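TRAS1 ORF2p (Bombyx mori, PDB 1WDU) probably nicks chromosomal DNA at telomeric repeats through this N-terminal endonuclease domain, as the first step in inserting a telomere-specific non-LTR retrotransposon. Local coordinates at residues Q24-K30 / S231-M237. The protein carries 1 engineered substitution. Numbering follows the deposited sequence.
Sequences QANLQRK and SSDHNGM. With PO4 (phosphate ion), chain C.
Two backbone hydrogen bonds join Gln-24 to Met-237 as an antiparallel hydrogen-bonded pair: Gln-24 N to Met-237 O is 2.9 Å, and Met-237 N to Gln-24 O is 2.8 Å. Ala-25 and Gly-236 stay close (CA to CA 4.5 Å); from Asn-26 and His-234 on (CA to CA 6.0 Å) the chains part, and a water accepts from Asn-26 N (2.8 Å) and donates weakly to Asn-235 O (3.3 Å). A phosphate ion, probably from the crystallisation liquor, takes a hydrogen bond at O2 from His-234 NE2 (2.8 Å). The imidazole, edge-to-face with Phe-194, also bonds weakly through ND1 to Asp-208 and Thr-193. The Ser-Asp-His sequence 232–234, the His–Asp pairing and the phosphate are consistent with the active site of DNase I-like endonucleases.

Asn-26 suits the strand end: its OD1 accepts from Gln-28 N (2.9 Å), an Asx turn, while its CB lies over the His-234 ring, 3.9 Å from the centroid, a CH-pi contact. A type I' turn, Leu-27 to Lys-30, follows, with Gln-28 and Arg-29 in left-handed conformation. It brings the extended Lys-30 side chain across, NZ to Ser-231 O 3.1 Å. Ser-232 points toward 24-30, its OG within weak hydrogen-bonding distance of Asn-26 O (3.0 Å) and Leu-27 O (3.4 Å). Gly-236 CA makes a CA-H...O contact with Gln-24 O (3.4 Å) and packs on Ala-25 CB (4.0 Å). Gln-24 NE2 meets Met-237 CE at 3.6 Å; Gln-24 OE1 bonds to Thr-210.

Leu-27 packs on helix 31-44 and strand 48-52. Strand 20-26 lies between 48-52 and 237-241, which adjoins edge strand 220-225.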
ATOM      1  N   GLN A  24       5.695   1.834  -2.000  1.00 30.19           N
ATOM      2  CA  GLN A  24       4.255   1.925  -2.243  1.00 29.50           C
ATOM      3  C   GLN A  24       4.071   2.756  -3.509  1.00 29.62           C
ATOM      4  O   GLN A  24       4.522   3.895  -3.564  1.00 30.38           O
ATOM      5  CB  GLN A  24       3.524   2.603  -1.075  1.00 28.07           C
ATOM      6  CG  GLN A  24       1.992   2.610  -1.232  1.00 25.37           C
ATOM      7  CD  GLN A  24       1.280   3.292  -0.073  1.00 24.29           C
ATOM      8  OE1 GLN A  24       1.502   2.946   1.086  1.00 23.40           O
ATOM      9  NE2 GLN A  24       0.414   4.266  -0.382  1.00 21.72           N
ATOM     10  N   ALA A  25       3.409   2.201  -4.521  1.00 30.68           N
ATOM     11  CA  ALA A  25       3.224   2.941  -5.762  1.00 31.83           C
ATOM     12  C   ALA A  25       2.076   2.481  -6.644  1.00 31.97           C
ATOM     13  O   ALA A  25       1.811   1.283  -6.783  1.00 31.84           O
ATOM     14  CB  ALA A  25       4.520   2.915  -6.575  1.00 31.37           C
ATOM     15  N   ASN A  26       1.407   3.462  -7.237  1.00 31.82           N
ATOM     16  CA  ASN A  26       0.314   3.226  -8.158  1.00 33.35           C
ATOM     17  C   ASN A  26       0.943   3.409  -9.533  1.00 34.16           C
ATOM     18  O   ASN A  26       1.235   4.524  -9.951  1.00 33.99           O
ATOM     19  CB  ASN A  26      -0.806   4.250  -7.962  1.00 32.71           C
ATOM     20  CG  ASN A  26      -1.932   4.075  -8.972  1.00 34.23           C
ATOM     21  OD1 ASN A  26      -1.735   3.481 -10.035  1.00 35.71           O
ATOM     22  ND2 ASN A  26      -3.113   4.596  -8.651  1.00 31.90           N
ATOM     23  N   LEU A  27       1.153   2.296 -10.219  1.00 37.33           N
ATOM     24  CA  LEU A  27       1.772   2.258 -11.535  1.00 38.11           C
ATOM     25  C   LEU A  27       0.897   2.694 -12.699  1.00 41.03           C
ATOM     26  O   LEU A  27       1.404   2.969 -13.793  1.00 39.69           O
ATOM     27  CB  LEU A  27       2.275   0.842 -11.792  1.00 37.59           C
ATOM     28  CG  LEU A  27       3.604   0.439 -11.146  1.00 37.01           C
ATOM     29  CD1 LEU A  27       3.933   1.334  -9.966  1.00 35.71           C
ATOM     30  CD2 LEU A  27       3.528  -1.032 -10.742  1.00 35.54           C
ATOM     31  N   GLN A  28      -0.412   2.740 -12.466  1.00 44.48           N
ATOM     32  CA  GLN A  28      -1.378   3.132 -13.490  1.00 47.90           C
ATOM     33  C   GLN A  28      -1.361   2.282 -14.764  1.00 48.90           C
ATOM     34  O   GLN A  28      -1.672   2.773 -15.845  1.00 49.39           O
ATOM     35  CB  GLN A  28      -1.193   4.609 -13.853  1.00 49.48           C
ATOM     36  CG  GLN A  28      -1.741   5.552 -12.791  1.00 53.75           C
ATOM     37  CD  GLN A  28      -1.865   6.989 -13.269  1.00 55.88           C
ATOM     38  OE1 GLN A  28      -2.559   7.799 -12.650  1.00 57.93           O
ATOM     39  NE2 GLN A  28      -1.186   7.315 -14.365  1.00 55.97           N
ATOM     40  N   ARG A  29      -1.007   1.009 -14.627  1.00 51.01           N
ATOM     41  CA  ARG A  29      -0.963   0.088 -15.760  1.00 53.54           C
ATOM     42  C   ARG A  29       0.109   0.424 -16.796  1.00 54.11           C
ATOM     43  O   ARG A  29       0.060  -0.079 -17.920  1.00 54.23           O
ATOM     44  CB  ARG A  29      -2.324   0.038 -16.467  1.00 56.48           C
ATOM     45  CG  ARG A  29      -3.510  -0.283 -15.570  1.00 59.95           C
ATOM     46  CD  ARG A  29      -4.715  -0.671 -16.411  1.00 64.34           C
ATOM     47  NE  ARG A  29      -5.954  -0.719 -15.639  1.00 68.29           N
ATOM     48  CZ  ARG A  29      -6.563   0.354 -15.141  1.00 71.10           C
ATOM     49  NH1 ARG A  29      -6.048   1.564 -15.335  1.00 71.68           N
ATOM     50  NH2 ARG A  29      -7.692   0.222 -14.452  1.00 72.10           N
ATOM     51  N   LYS A  30       1.067   1.272 -16.432  1.00 54.33           N
ATOM     52  CA  LYS A  30       2.135   1.651 -17.357  1.00 55.15           C
ATOM     53  C   LYS A  30       3.286   0.644 -17.374  1.00 55.23           C
ATOM     54  O   LYS A  30       3.968   0.451 -16.362  1.00 55.71           O
ATOM     55  CB  LYS A  30       2.688   3.036 -17.000  1.00 56.29           C
ATOM     56  CG  LYS A  30       1.751   4.201 -17.273  1.00 57.88           C
ATOM     57  CD  LYS A  30       2.445   5.526 -16.968  1.00 59.39           C
ATOM     58  CE  LYS A  30       1.577   6.731 -17.334  1.00 60.77           C
ATOM     59  NZ  LYS A  30       2.260   8.040 -17.067  1.00 58.60           N
ATOM     60  N   SER A 231       6.862   7.267 -12.931  1.00 82.83           N
ATOM     61  CA  SER A 231       6.427   8.272 -13.893  1.00 81.19           C
ATOM     62  C   SER A 231       5.053   7.873 -14.429  1.00 79.71           C
ATOM     63  O   SER A 231       4.928   7.406 -15.564  1.00 79.26           O
ATOM     64  CB  SER A 231       7.418   8.363 -15.054  1.00 81.26           C
ATOM     65  OG  SER A 231       7.377   7.188 -15.847  1.00 82.02           O
ATOM     66  N   SER A 232       4.029   8.050 -13.601  1.00 77.32           N
ATOM     67  CA  SER A 232       2.666   7.709 -13.986  1.00 74.54           C
ATOM     68  C   SER A 232       1.679   8.563 -13.197  1.00 73.17           C
ATOM     69  O   SER A 232       0.736   8.045 -12.595  1.00 74.87           O
ATOM     70  CB  SER A 232       2.393   6.219 -13.724  1.00 73.77           C
ATOM     71  OG  SER A 232       2.373   5.924 -12.337  1.00 71.22           O
ATOM     72  N   ASP A 233       1.911   9.873 -13.199  1.00 70.23           N
ATOM     73  CA  ASP A 233       1.053  10.817 -12.485  1.00 67.23           C
ATOM     74  C   ASP A 233       1.063  10.598 -10.978  1.00 64.56           C
ATOM     75  O   ASP A 233       0.715  11.498 -10.215  1.00 65.27           O
ATOM     76  CB  ASP A 233      -0.388  10.732 -12.998  1.00 67.46           C
ATOM     77  CG  ASP A 233      -0.552  11.327 -14.381  1.00 67.69           C
ATOM     78  OD1 ASP A 233      -1.699  11.348 -14.878  1.00 67.74           O
ATOM     79  OD2 ASP A 233       0.460  11.774 -14.968  1.00 67.42           O
ATOM     80  N   HIS A 234       1.451   9.400 -10.556  1.00 60.72           N
ATOM     81  CA  HIS A 234       1.512   9.065  -9.141  1.00 56.33           C
ATOM     82  C   HIS A 234       2.961   8.982  -8.694  1.00 53.62           C
ATOM     83  O   HIS A 234       3.811   8.473  -9.421  1.00 52.06           O
ATOM     84  CB  HIS A 234       0.822   7.720  -8.879  1.00 55.45           C
ATOM     85  CG  HIS A 234      -0.664   7.817  -8.729  1.00 54.47           C
ATOM     86  ND1 HIS A 234      -1.265   8.327  -7.598  1.00 55.09           N
ATOM     87  CD2 HIS A 234      -1.671   7.473  -9.567  1.00 54.46           C
ATOM     88  CE1 HIS A 234      -2.577   8.292  -7.745  1.00 54.25           C
ATOM     89  NE2 HIS A 234      -2.850   7.778  -8.932  1.00 53.21           N
ATOM     90  N   ASN A 235       3.237   9.493  -7.500  1.00 51.24           N
ATOM     91  CA  ASN A 235       4.585   9.449  -6.955  1.00 49.58           C
ATOM     92  C   ASN A 235       4.730   8.284  -5.986  1.00 47.96           C
ATOM     93  O   ASN A 235       3.871   8.058  -5.127  1.00 46.68           O
ATOM     94  CB  ASN A 235       4.922  10.753  -6.233  1.00 50.51           C
ATOM     95  CG  ASN A 235       5.034  11.923  -7.181  1.00 52.62           C
ATOM     96  OD1 ASN A 235       5.322  11.748  -8.368  1.00 53.00           O
ATOM     97  ND2 ASN A 235       4.822  13.127  -6.664  1.00 52.04           N
ATOM     98  N   GLY A 236       5.820   7.540  -6.134  1.00 45.18           N
ATOM     99  CA  GLY A 236       6.057   6.417  -5.251  1.00 42.46           C
ATOM    100  C   GLY A 236       6.359   6.886  -3.836  1.00 41.80           C
ATOM    101  O   GLY A 236       6.698   8.055  -3.607  1.00 39.26           O
ATOM    102  N   MET A 237       6.211   5.970  -2.882  1.00 38.58           N
ATOM    103  CA  MET A 237       6.478   6.257  -1.483  1.00 36.12           C
ATOM    104  C   MET A 237       7.364   5.161  -0.920  1.00 34.57           C
ATOM    105  O   MET A 237       7.477   4.074  -1.507  1.00 33.34           O
ATOM    106  CB  MET A 237       5.170   6.348  -0.701  1.00 35.57           C
ATOM    107  CG  MET A 237       4.422   7.627  -0.989  1.00 36.66           C
ATOM    108  SD  MET A 237       2.637   7.481  -0.805  1.00 36.75           S
ATOM    109  CE  MET A 237       2.212   6.710  -2.387  1.00 33.49           C
TER
HETATM  110  P   PO4 C 249      -6.133   6.334 -10.631  1.00 76.15           P
HETATM  111  O1  PO4 C 249      -7.313   6.656 -11.615  1.00 75.93           O
HETATM  112  O2  PO4 C 249      -5.034   7.373 -10.646  1.00 75.78           O
HETATM  113  O3  PO4 C 249      -6.671   5.955  -9.241  1.00 75.48           O
HETATM  114  O4  PO4 C 249      -5.523   5.032 -11.185  1.00 75.70           O
HETATM  115  O   HOH W   1       1.472   5.861  -5.775  1.00 33.19           O